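Local coordinates for protein aminotransferase (Streptomyces pactum, PDB 4ZM4) that is a class-III aminotransferase, a pyridoxal-phosphate-dependent enzyme of the fold type I kind, assembled here as two chains that both contribute to a bound-ligand pocket, at residues H97-R102 with A320-L325; V220-G225 with E252-F257; E266-E271 with N363-L368. The protein carries 1 engineered substitution. All coordinates share one frame; numbering follows the deposited sequence.

Contact 1 of 3, residues H97-R102 with A320-L325; sequences HELDAR and AVVAML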
loop_
_atom_site.group_PDB
_atom_site.type_symbol
_atom_site.label_atom_id
_atom_site.label_comp_id
_atom_site.label_asym_id
_atom_site.label_seq_id
_atom_site.Cartn_x
_atom_site.Cartn_y
_atom_site.Cartn_z
ATOM N N HIS B 97 17.091 8.959 -4.397
ATOM C CA HIS B 97 18.057 7.912 -4.595
ATOM C C HIS B 97 18.350 7.887 -6.064
ATOM O O HIS B 97 17.500 8.275 -6.847
ATOM C CB HIS B 97 17.444 6.561 -4.178
ATOM C CG HIS B 97 18.435 5.444 -4.029
ATOM N ND1 HIS B 97 18.962 4.762 -5.104
ATOM C CD2 HIS B 97 18.970 4.863 -2.926
ATOM C CE1 HIS B 97 19.788 3.817 -4.680
ATOM N NE2 HIS B 97 19.796 3.846 -3.360
ATOM N N GLU B 98 19.542 7.432 -6.449
ATOM C CA GLU B 98 19.905 7.312 -7.876
ATOM C C GLU B 98 18.920 6.497 -8.727
ATOM O O GLU B 98 18.787 6.748 -9.922
ATOM C CB GLU B 98 21.292 6.707 -8.039
ATOM C CG GLU B 98 22.380 7.656 -7.652
ATOM C CD GLU B 98 23.748 7.196 -8.088
ATOM O OE1 GLU B 98 24.216 6.169 -7.531
ATOM O OE2 GLU B 98 24.354 7.906 -8.947
ATOM N N LEU B 99 18.265 5.503 -8.129
ATOM C CA LEU B 99 17.312 4.650 -8.848
ATOM C C LEU B 99 16.078 5.435 -9.332
ATOM O O LEU B 99 15.540 5.129 -10.385
ATOM C CB LEU B 99 16.852 3.482 -7.957
ATOM C CG LEU B 99 17.886 2.408 -7.658
ATOM C CD1 LEU B 99 17.450 1.547 -6.493
ATOM C CD2 LEU B 99 18.138 1.559 -8.890
ATOM N N ASP B 100 15.652 6.422 -8.553
ATOM C CA ASP B 100 14.398 7.144 -8.808
ATOM C C ASP B 100 14.315 7.644 -10.255
ATOM O O ASP B 100 13.329 7.397 -10.928
ATOM C CB ASP B 100 14.218 8.323 -7.830
ATOM C CG ASP B 100 14.234 7.893 -6.360
ATOM O OD1 ASP B 100 14.329 6.692 -6.068
ATOM O OD2 ASP B 100 14.214 8.767 -5.468
ATOM N N ALA B 101 15.414 8.204 -10.765
ATOM C CA ALA B 101 15.479 8.636 -12.178
ATOM C C ALA B 101 15.413 7.469 -13.184
ATOM O O ALA B 101 14.821 7.601 -14.265
ATOM C CB ALA B 101 16.729 9.489 -12.435
ATOM N N ARG B 102 16.033 6.354 -12.832
ATOM C CA ARG B 102 16.051 5.179 -13.721
ATOM C C ARG B 102 14.659 4.535 -13.789
ATOM O O ARG B 102 14.187 4.222 -14.878
ATOM C CB ARG B 102 17.090 4.167 -13.275
ATOM C CG ARG B 102 18.508 4.704 -13.185
ATOM C CD ARG B 102 19.475 3.877 -14.059
ATOM N NE ARG B 102 18.902 3.550 -15.374
ATOM C CZ ARG B 102 18.504 2.345 -15.845
ATOM N NH1 ARG B 102 18.624 1.217 -15.145
ATOM N NH2 ARG B 102 17.972 2.283 -17.064
ATOM N N ALA B 320 13.105 -3.150 -8.171
ATOM C CA ALA B 320 12.257 -4.126 -8.839
ATOM C C ALA B 320 11.684 -3.555 -10.155
ATOM O O ALA B 320 11.600 -4.260 -11.141
ATOM C CB ALA B 320 11.136 -4.588 -7.911
ATOM N N VAL B 321 11.284 -2.284 -10.151
ATOM C CA VAL B 321 10.737 -1.672 -11.357
ATOM C C VAL B 321 11.830 -1.630 -12.409
ATOM O O VAL B 321 11.595 -1.996 -13.561
ATOM C CB VAL B 321 10.162 -0.252 -11.105
ATOM C CG1 VAL B 321 9.816 0.468 -12.395
ATOM C CG2 VAL B 321 8.916 -0.317 -10.226
ATOM N N VAL B 322 13.024 -1.214 -12.016
ATOM C CA VAL B 322 14.162 -1.119 -12.947
ATOM C C VAL B 322 14.543 -2.468 -13.551
ATOM O O VAL B 322 14.741 -2.595 -14.756
ATOM C CB VAL B 322 15.378 -0.477 -12.247
ATOM C CG1 VAL B 322 16.674 -0.703 -13.053
ATOM C CG2 VAL B 322 15.121 1.014 -12.017
ATOM N N ALA B 323 14.635 -3.482 -12.710
ATOM C CA ALA B 323 14.957 -4.831 -13.197
ATOM C C ALA B 323 13.845 -5.393 -14.102
ATOM O O ALA B 323 14.131 -5.992 -15.136
ATOM C CB ALA B 323 15.213 -5.779 -12.027
ATOM N N MET B 324 12.586 -5.163 -13.729
ATOM C CA MET B 324 11.472 -5.782 -14.443
ATOM C C MET B 324 11.256 -5.082 -15.747
ATOM O O MET B 324 11.150 -5.728 -16.792
ATOM C CB MET B 324 10.205 -5.737 -13.600
ATOM C CG MET B 324 9.021 -6.467 -14.197
ATOM S SD MET B 324 9.265 -8.241 -14.452
ATOM C CE MET B 324 7.561 -8.762 -14.731
ATOM N N LEU B 325 11.205 -3.755 -15.716
ATOM C CA LEU B 325 10.983 -3.012 -16.955
ATOM C C LEU B 325 12.239 -3.064 -17.852
ATOM O O LEU B 325 12.112 -3.071 -19.074
ATOM C CB LEU B 325 10.551 -1.582 -16.674
ATOM C CG LEU B 325 9.211 -1.361 -15.965
ATOM C CD1 LEU B 325 8.813 0.105 -15.943
ATOM C CD2 LEU B 325 8.111 -2.181 -16.611
#

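Contact 2 of 3, residues V220-G225 with E252-F257; sequences VLANAG and EVITGF. With P3B ((3E,4R,5R)-4,5-dihydroxy-3-{[(Z)-{3-hydroxy-2-methyl-5-[(phosphonooxy)methyl]pyridin-4(1H)-ylidene}methyl]imino}cyclohex-1-ene-1-carboxylic acid), chain H.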
loop_
_atom_site.group_PDB
_atom_site.type_symbol
_atom_site.label_atom_id
_atom_site.label_comp_id
_atom_site.label_asym_id
_atom_site.label_seq_id
_atom_site.Cartn_x
_atom_site.Cartn_y
_atom_site.Cartn_z
ATOM N N VAL B 220 -9.272 -2.258 -20.714
ATOM C CA VAL B 220 -9.877 -3.579 -20.891
ATOM C C VAL B 220 -10.417 -3.964 -19.522
ATOM O O VAL B 220 -9.689 -3.923 -18.535
ATOM C CB VAL B 220 -8.861 -4.652 -21.275
ATOM C CG1 VAL B 220 -9.523 -6.024 -21.303
ATOM C CG2 VAL B 220 -8.251 -4.358 -22.614
ATOM N N LEU B 221 -11.698 -4.287 -19.435
ATOM C CA LEU B 221 -12.292 -4.684 -18.162
ATOM C C LEU B 221 -11.771 -6.078 -17.832
ATOM O O LEU B 221 -12.172 -7.046 -18.481
ATOM C CB LEU B 221 -13.821 -4.689 -18.233
ATOM C CG LEU B 221 -14.554 -5.300 -17.015
ATOM C CD1 LEU B 221 -14.087 -4.667 -15.721
ATOM C CD2 LEU B 221 -16.063 -5.175 -17.135
ATOM N N ALA B 222 -10.900 -6.190 -16.826
ATOM C CA ALA B 222 -10.318 -7.505 -16.447
ATOM C C ALA B 222 -10.892 -8.126 -15.155
ATOM O O ALA B 222 -10.940 -9.348 -15.053
ATOM C CB ALA B 222 -8.825 -7.400 -16.350
ATOM N N ASN B 223 -11.386 -7.312 -14.209
ATOM C CA ASN B 223 -11.969 -7.816 -12.954
ATOM C C ASN B 223 -13.448 -8.258 -13.047
ATOM O O ASN B 223 -14.159 -8.368 -12.038
ATOM C CB ASN B 223 -11.861 -6.748 -11.856
ATOM C CG ASN B 223 -10.444 -6.442 -11.454
ATOM O OD1 ASN B 223 -9.834 -7.150 -10.644
ATOM N ND2 ASN B 223 -9.933 -5.351 -11.944
ATOM N N ALA B 224 -13.930 -8.507 -14.254
ATOM C CA ALA B 224 -15.306 -8.981 -14.448
ATOM C C ALA B 224 -15.413 -9.510 -15.869
ATOM O O ALA B 224 -16.089 -8.916 -16.733
ATOM C CB ALA B 224 -16.311 -7.851 -14.218
ATOM N N GLY B 225 -14.755 -10.646 -16.084
ATOM C CA GLY B 225 -14.561 -11.195 -17.416
ATOM C C GLY B 225 -13.468 -10.347 -17.992
ATOM O O GLY B 225 -12.995 -9.430 -17.339
ATOM N N GLU B 252 -4.485 1.154 -15.568
ATOM C CA GLU B 252 -3.758 0.071 -16.200
ATOM C C GLU B 252 -3.006 -0.822 -15.211
ATOM O O GLU B 252 -1.979 -1.408 -15.547
ATOM C CB GLU B 252 -2.819 0.646 -17.255
ATOM C CG GLU B 252 -3.558 1.371 -18.383
ATOM C CD GLU B 252 -3.082 0.966 -19.760
ATOM O OE1 GLU B 252 -2.869 -0.248 -19.967
ATOM O OE2 GLU B 252 -2.896 1.864 -20.618
ATOM N N VAL B 253 -3.527 -0.937 -14.000
ATOM C CA VAL B 253 -2.911 -1.755 -12.954
ATOM C C VAL B 253 -2.744 -3.172 -13.463
ATOM O O VAL B 253 -1.692 -3.766 -13.283
ATOM C CB VAL B 253 -3.754 -1.738 -11.641
ATOM C CG1 VAL B 253 -3.501 -2.976 -10.780
ATOM C CG2 VAL B 253 -3.438 -0.491 -10.830
ATOM N N ILE B 254 -3.742 -3.674 -14.177
ATOM C CA ILE B 254 -3.664 -4.986 -14.783
ATOM C C ILE B 254 -3.141 -4.929 -16.230
ATOM O O ILE B 254 -2.221 -5.687 -16.577
ATOM C CB ILE B 254 -5.025 -5.707 -14.720
ATOM C CG1 ILE B 254 -5.243 -6.233 -13.297
ATOM C CG2 ILE B 254 -5.081 -6.869 -15.695
ATOM C CD1 ILE B 254 -6.641 -6.779 -13.081
ATOM N N THR B 255 -3.691 -4.048 -17.065
ATOM C CA THR B 255 -3.332 -4.031 -18.494
ATOM C C THR B 255 -1.920 -3.481 -18.827
ATOM O O THR B 255 -1.327 -3.858 -19.855
ATOM C CB THR B 255 -4.364 -3.246 -19.329
ATOM O OG1 THR B 255 -4.496 -1.926 -18.795
ATOM C CG2 THR B 255 -5.679 -3.921 -19.306
ATOM N N GLY B 256 -1.368 -2.642 -17.962
ATOM C CA GLY B 256 -0.030 -2.073 -18.215
ATOM C C GLY B 256 1.081 -3.103 -18.262
ATOM O O GLY B 256 1.160 -3.986 -17.422
ATOM N N PHE B 257 1.904 -3.017 -19.290
ATOM C CA PHE B 257 2.962 -4.001 -19.566
ATOM C C PHE B 257 2.456 -5.413 -19.683
ATOM O O PHE B 257 3.238 -6.366 -19.565
ATOM C CB PHE B 257 4.065 -3.964 -18.518
ATOM C CG PHE B 257 4.433 -2.580 -18.079
ATOM C CD1 PHE B 257 5.221 -1.765 -18.873
ATOM C CD2 PHE B 257 3.967 -2.085 -16.873
ATOM C CE1 PHE B 257 5.529 -0.489 -18.464
ATOM C CE2 PHE B 257 4.299 -0.812 -16.457
ATOM C CZ PHE B 257 5.078 -0.018 -17.249
HETATM O OAH P3B H . -4.945 -2.218 -4.084
HETATM P PBA P3B H . -4.271 -3.175 -5.153
HETATM O OAI P3B H . -4.823 -4.527 -4.814
HETATM O OAC P3B H . -2.753 -3.193 -5.089
HETATM O OAQ P3B H . -4.919 -2.590 -6.579
HETATM C CAM P3B H . -6.312 -2.153 -6.694
HETATM C CAV P3B H . -6.668 -2.310 -8.011
HETATM C CAL P3B H . -6.707 -1.167 -8.797
HETATM N NAP P3B H . -7.019 -1.304 -10.143
HETATM C CAU P3B H . -7.268 -2.539 -10.696
HETATM C CAA P3B H . -7.607 -2.664 -12.017
HETATM C CAW P3B H . -7.266 -3.624 -9.937
HETATM O OAE P3B H . -7.523 -4.806 -10.541
HETATM C CAX P3B H . -6.937 -3.585 -8.581
HETATM C CAJ P3B H . -6.951 -4.785 -7.786
HETATM N NAO P3B H . -7.436 -5.974 -8.279
HETATM C CAT P3B H . -7.565 -7.094 -7.500
HETATM C CAK P3B H . -7.403 -7.148 -6.087
HETATM C CAS P3B H . -7.620 -8.285 -5.316
HETATM C CAR P3B H . -7.389 -8.306 -3.928
HETATM O OAD P3B H . -7.481 -9.345 -3.255
HETATM O OAB P3B H . -7.167 -7.304 -3.293
HETATM C CAN P3B H . -7.783 -9.488 -5.883
HETATM C CAY P3B H . -7.841 -9.596 -7.415
HETATM O OAF P3B H . -8.892 -10.560 -7.617
HETATM C CAZ P3B H . -8.066 -8.244 -8.205
HETATM O OAG P3B H . -7.695 -8.240 -9.632
#

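Contact 3 of 3, residues E266-E271 with N363-L368; sequences ERYGVE and NRVGTL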
loop_
_atom_site.group_PDB
_atom_site.type_symbol
_atom_site.label_atom_id
_atom_site.label_comp_id
_atom_site.label_asym_id
_atom_site.label_seq_id
_atom_site.Cartn_x
_atom_site.Cartn_y
_atom_site.Cartn_z
ATOM N N GLU B 266 -1.304 1.891 -25.786
ATOM C CA GLU B 266 -0.568 1.641 -26.998
ATOM C C GLU B 266 -1.383 0.732 -27.872
ATOM O O GLU B 266 -1.535 0.976 -29.069
ATOM C CB GLU B 266 0.771 0.959 -26.659
ATOM C CG GLU B 266 1.720 0.696 -27.807
ATOM C CD GLU B 266 3.055 0.149 -27.322
ATOM O OE1 GLU B 266 3.998 0.952 -27.066
ATOM O OE2 GLU B 266 3.179 -1.083 -27.177
ATOM N N ARG B 267 -1.882 -0.348 -27.289
ATOM C CA ARG B 267 -2.587 -1.354 -28.065
ATOM C C ARG B 267 -3.765 -0.738 -28.809
ATOM O O ARG B 267 -3.992 -1.088 -29.959
ATOM C CB ARG B 267 -3.069 -2.474 -27.164
ATOM C CG ARG B 267 -3.762 -3.596 -27.891
ATOM C CD ARG B 267 -4.009 -4.754 -26.942
ATOM N NE ARG B 267 -4.565 -5.905 -27.647
ATOM C CZ ARG B 267 -4.022 -7.123 -27.695
ATOM N NH1 ARG B 267 -2.890 -7.418 -27.071
ATOM N NH2 ARG B 267 -4.636 -8.078 -28.379
ATOM N N TYR B 268 -4.496 0.186 -28.170
ATOM C CA TYR B 268 -5.693 0.737 -28.775
ATOM C C TYR B 268 -5.505 2.157 -29.305
ATOM O O TYR B 268 -6.450 2.747 -29.826
ATOM C CB TYR B 268 -6.872 0.662 -27.803
ATOM C CG TYR B 268 -7.231 -0.755 -27.367
ATOM C CD1 TYR B 268 -7.918 -1.607 -28.224
ATOM C CD2 TYR B 268 -6.888 -1.233 -26.092
ATOM C CE1 TYR B 268 -8.249 -2.898 -27.839
ATOM C CE2 TYR B 268 -7.225 -2.526 -25.691
ATOM C CZ TYR B 268 -7.885 -3.366 -26.583
ATOM O OH TYR B 268 -8.227 -4.657 -26.235
ATOM N N GLY B 269 -4.297 2.693 -29.192
ATOM C CA GLY B 269 -3.974 4.009 -29.730
ATOM C C GLY B 269 -4.775 5.173 -29.157
ATOM O O GLY B 269 -5.164 6.086 -29.885
ATOM N N VAL B 270 -5.054 5.141 -27.863
ATOM C CA VAL B 270 -5.780 6.246 -27.192
ATOM C C VAL B 270 -5.004 6.618 -25.940
ATOM O O VAL B 270 -4.709 5.761 -25.122
ATOM C CB VAL B 270 -7.205 5.834 -26.791
ATOM C CG1 VAL B 270 -7.913 6.945 -26.030
ATOM C CG2 VAL B 270 -7.989 5.455 -28.023
ATOM N N GLU B 271 -4.702 7.901 -25.792
ATOM C CA GLU B 271 -3.858 8.365 -24.717
ATOM C C GLU B 271 -4.704 9.093 -23.680
ATOM O O GLU B 271 -5.389 10.068 -24.007
ATOM C CB GLU B 271 -2.777 9.279 -25.246
ATOM C CG GLU B 271 -1.689 9.588 -24.236
ATOM C CD GLU B 271 -0.576 10.430 -24.842
ATOM O OE1 GLU B 271 0.121 9.929 -25.775
ATOM O OE2 GLU B 271 -0.412 11.587 -24.406
ATOM N N ASN B 363 -12.996 -14.987 -23.359
ATOM C CA ASN B 363 -12.486 -13.729 -23.905
ATOM C C ASN B 363 -10.982 -13.661 -23.644
ATOM O O ASN B 363 -10.527 -14.089 -22.609
ATOM C CB ASN B 363 -13.157 -12.500 -23.270
ATOM C CG ASN B 363 -14.611 -12.298 -23.705
ATOM O OD1 ASN B 363 -15.466 -11.947 -22.875
ATOM N ND2 ASN B 363 -14.889 -12.435 -24.994
ATOM N N ARG B 364 -10.226 -13.132 -24.586
ATOM C CA ARG B 364 -8.815 -13.034 -24.405
ATOM C C ARG B 364 -8.226 -11.739 -24.977
ATOM O O ARG B 364 -8.613 -11.280 -26.043
ATOM C CB ARG B 364 -8.132 -14.244 -25.041
ATOM C CG ARG B 364 -6.630 -14.332 -24.733
ATOM C CD ARG B 364 -6.015 -15.622 -25.275
ATOM N NE ARG B 364 -6.023 -15.661 -26.737
ATOM C CZ ARG B 364 -5.172 -15.006 -27.526
ATOM N NH1 ARG B 364 -4.224 -14.232 -27.015
ATOM N NH2 ARG B 364 -5.271 -15.134 -28.852
ATOM N N VAL B 365 -7.292 -11.144 -24.245
ATOM C CA VAL B 365 -6.489 -10.063 -24.753
ATOM C C VAL B 365 -5.064 -10.389 -24.294
ATOM O O VAL B 365 -4.697 -10.147 -23.115
ATOM C CB VAL B 365 -6.945 -8.678 -24.235
ATOM C CG1 VAL B 365 -6.109 -7.583 -24.866
ATOM C CG2 VAL B 365 -8.419 -8.425 -24.525
ATOM N N GLY B 366 -4.297 -10.983 -25.217
ATOM C CA GLY B 366 -2.973 -11.433 -24.960
ATOM C C GLY B 366 -3.020 -12.577 -23.975
ATOM O O GLY B 366 -3.691 -13.571 -24.204
ATOM N N THR B 367 -2.322 -12.409 -22.852
ATOM C CA THR B 367 -2.265 -13.421 -21.813
ATOM C C THR B 367 -3.305 -13.188 -20.711
ATOM O O THR B 367 -3.295 -13.866 -19.679
ATOM C CB THR B 367 -0.844 -13.456 -21.206
ATOM O OG1 THR B 367 -0.371 -12.125 -20.947
ATOM C CG2 THR B 367 0.097 -14.131 -22.163
ATOM N N LEU B 368 -4.166 -12.201 -20.911
ATOM C CA LEU B 368 -5.287 -11.912 -20.005
ATOM C C LEU B 368 -6.453 -12.668 -20.622
ATOM O O LEU B 368 -6.682 -12.582 -21.838
ATOM C CB LEU B 368 -5.570 -10.439 -20.033
ATOM C CG LEU B 368 -5.703 -9.581 -18.807
ATOM C CD1 LEU B 368 -4.632 -9.844 -17.780
ATOM C CD2 LEU B 368 -5.636 -8.149 -19.270
#

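Contact 1 of 3, residues H97-R102 with A320-L325
Leu-99 and Arg-102 meet Val-322 from the first turn of a helix whose start is secured by side-chain bonds, the shorter of them running 3.1 Å from His-97 N to Asp-100 OD2. The amide comes at that oxygen from above the carboxylate plane, and the bond is bent, 142° at the hydrogen. Its counterpart is much straighter: Leu-99 N gives its proton to ND1 of the His-97 ring, 3.2 Å away at 173° and almost exactly in the ring plane. His-97 is thus the N-cap, and with Asp-100 it makes a capping box, in which the ring accepts from the amide of Leu-99 and the carboxylate from the amide of His-97.

Across the contact everything converges on Val-322. Its two methyls divide the work. CG2 sits 3.9 Å from Arg-102 CB, against the root of that side chain, while CG1 lies 3.4 Å from Arg-102 NH1, approached obliquely by the guanidinium. Bends about the CB-CG and CG-CD bonds of the arginine bring NH1 back to this methyl, and the two side chains cross at about a right angle. Leu-99 adds a looser touch, its CD2 standing 4.4 Å from Val-322 CG2. Ala-103 of helix 98-110 packs on the same valine. Next to the same helix start, Arg-45 of the second subunit forms a salt bridge with Glu-98.

The chemistry differs between the two parts of this example. The capping bonds lie within 97-102 and close off amides at the helix start, and the Glu-98 salt bridge goes to the other subunit and not to 320-325. Helices 98-110 and 315-329 are joined here by van der Waals contact, with the NH1 end of a charged group against a valine methyl at the protein surface.

Contact 2 of 3, residues V220-G225 with E252-F257
The carboxamide of Asn-223 and the CD1 methyl of Ile-254, 3.8 Å from Asn-223 ND2, meet beside hydroxyl OAE of P3B, whose nitrogen ring has Val-253 over one face. That valine spreads itself over the ring, its CB 3.6 Å from NAP. Both ends of the Asn-223 amide are used. OD1 accepts from the ligand hydroxyl OAG at 2.6 Å and, weakly, from OAE; ND2 donates to OAE at 2.8 Å with an angle of 158°. Because ND2 also bonds Glu-218, the rotation of the amide is probably well defined. Ile-254 CD1 reaches to 3.3 Å from OAE.

Behind this polar front the two loops pack mainly through aliphatic carbons. Ala-222 CB lies 3.8 Å from Ile-254 CG2, and Val-220 CB is equally far from Thr-255 CG2. Thr-255 presents that methyl because its OG1, at chi1 56°, turns back to Glu-252 OE1, 2.6 Å away.

Both loops follow neighbouring parallel strands, and Asp-251, just before the second, also bonds P3B. The chemistry implies division of labour: the amide bonds both ligand oxygens, OAG and OAE, while Val-253 packs on the ring and Val-220, Ala-222, Ile-254 and Thr-255 pack between the loops.

Contact 3 of 3, residues E266-E271 with N363-L368
Val-365 CG1 rests on the guanidinium of Arg-267, 3.5 Å from CZ and over the centre of one face. Of all the guanidinium atoms none is far from this methyl; NE is 3.6 Å away. Tyr-268, from the same segment as the arginine, also reaches the valine: the two side chains point toward each other, Tyr-268 OH standing 3.9 Å from Val-365 CG1. The next residue, Gly-366, gives only a marginal neighbour, its N lying obliquely to the guanidinium.

The next shell explains how these groups are held. Arg-267 leaves the helix with CG anti to the backbone N (chi1 -177°) and runs extended to NE, which carries its flat end out to the valine, and NH1 finds a hydrogen bond at Val-259 O. The same chain covers its neighbour, since Arg-267 CG lies 4.2 Å above the Tyr-268 ring. Just beyond, the helix ends in a Schellman motif at Gly-269, with positive phi.

On the other side Val-365 opens a type II' turn, with Gly-366 next in it, closed by backbone bonds between Val-365 and Leu-368 in both directions. Arg-364 ties down this turn: its NH1 donates to Gly-366 O at 2.9 Å and 166°, from within the guanidinium plane. The two arginines come near each other, 6.3 Å from Arg-267 NH2 to Arg-364 NH1, but salt bridges from Arg-364 to Glu-339 and Glu-346 probably offset the like charges.

In the fold, the turn is the tip of the hairpin formed by strands 360-365 and 368-373, bordered by helix 334-355, which supplies both glutamates. Facing it is the end of helix 263-267, whose following residues Tyr-268 and Val-270 pack on Leu-234 of helix 233-244.

From the N terminus, the chain first lays down 97-102, whose partner arrives only at 320-325, so contact 1 closes a long loop joining helices 98-110 and 315-329. Contact 2 is nested inside it, joining the loops that follow the adjacent parallel strands 212-217 and 247-251 across a beta-alpha-beta crossover through helix 233-244. Contact 3 begins after contact 2 has closed, still within the span of contact 1, and ends beyond it; contacts 1 and 3 therefore cross. Contacts 2 and 3 touch directly, Val-220 CG2 lying 3.6 Å from Tyr-268 OH, and so join the pocket loops to the hairpin. Contact 1 reaches contact 2 through Leu-325 against Phe-257.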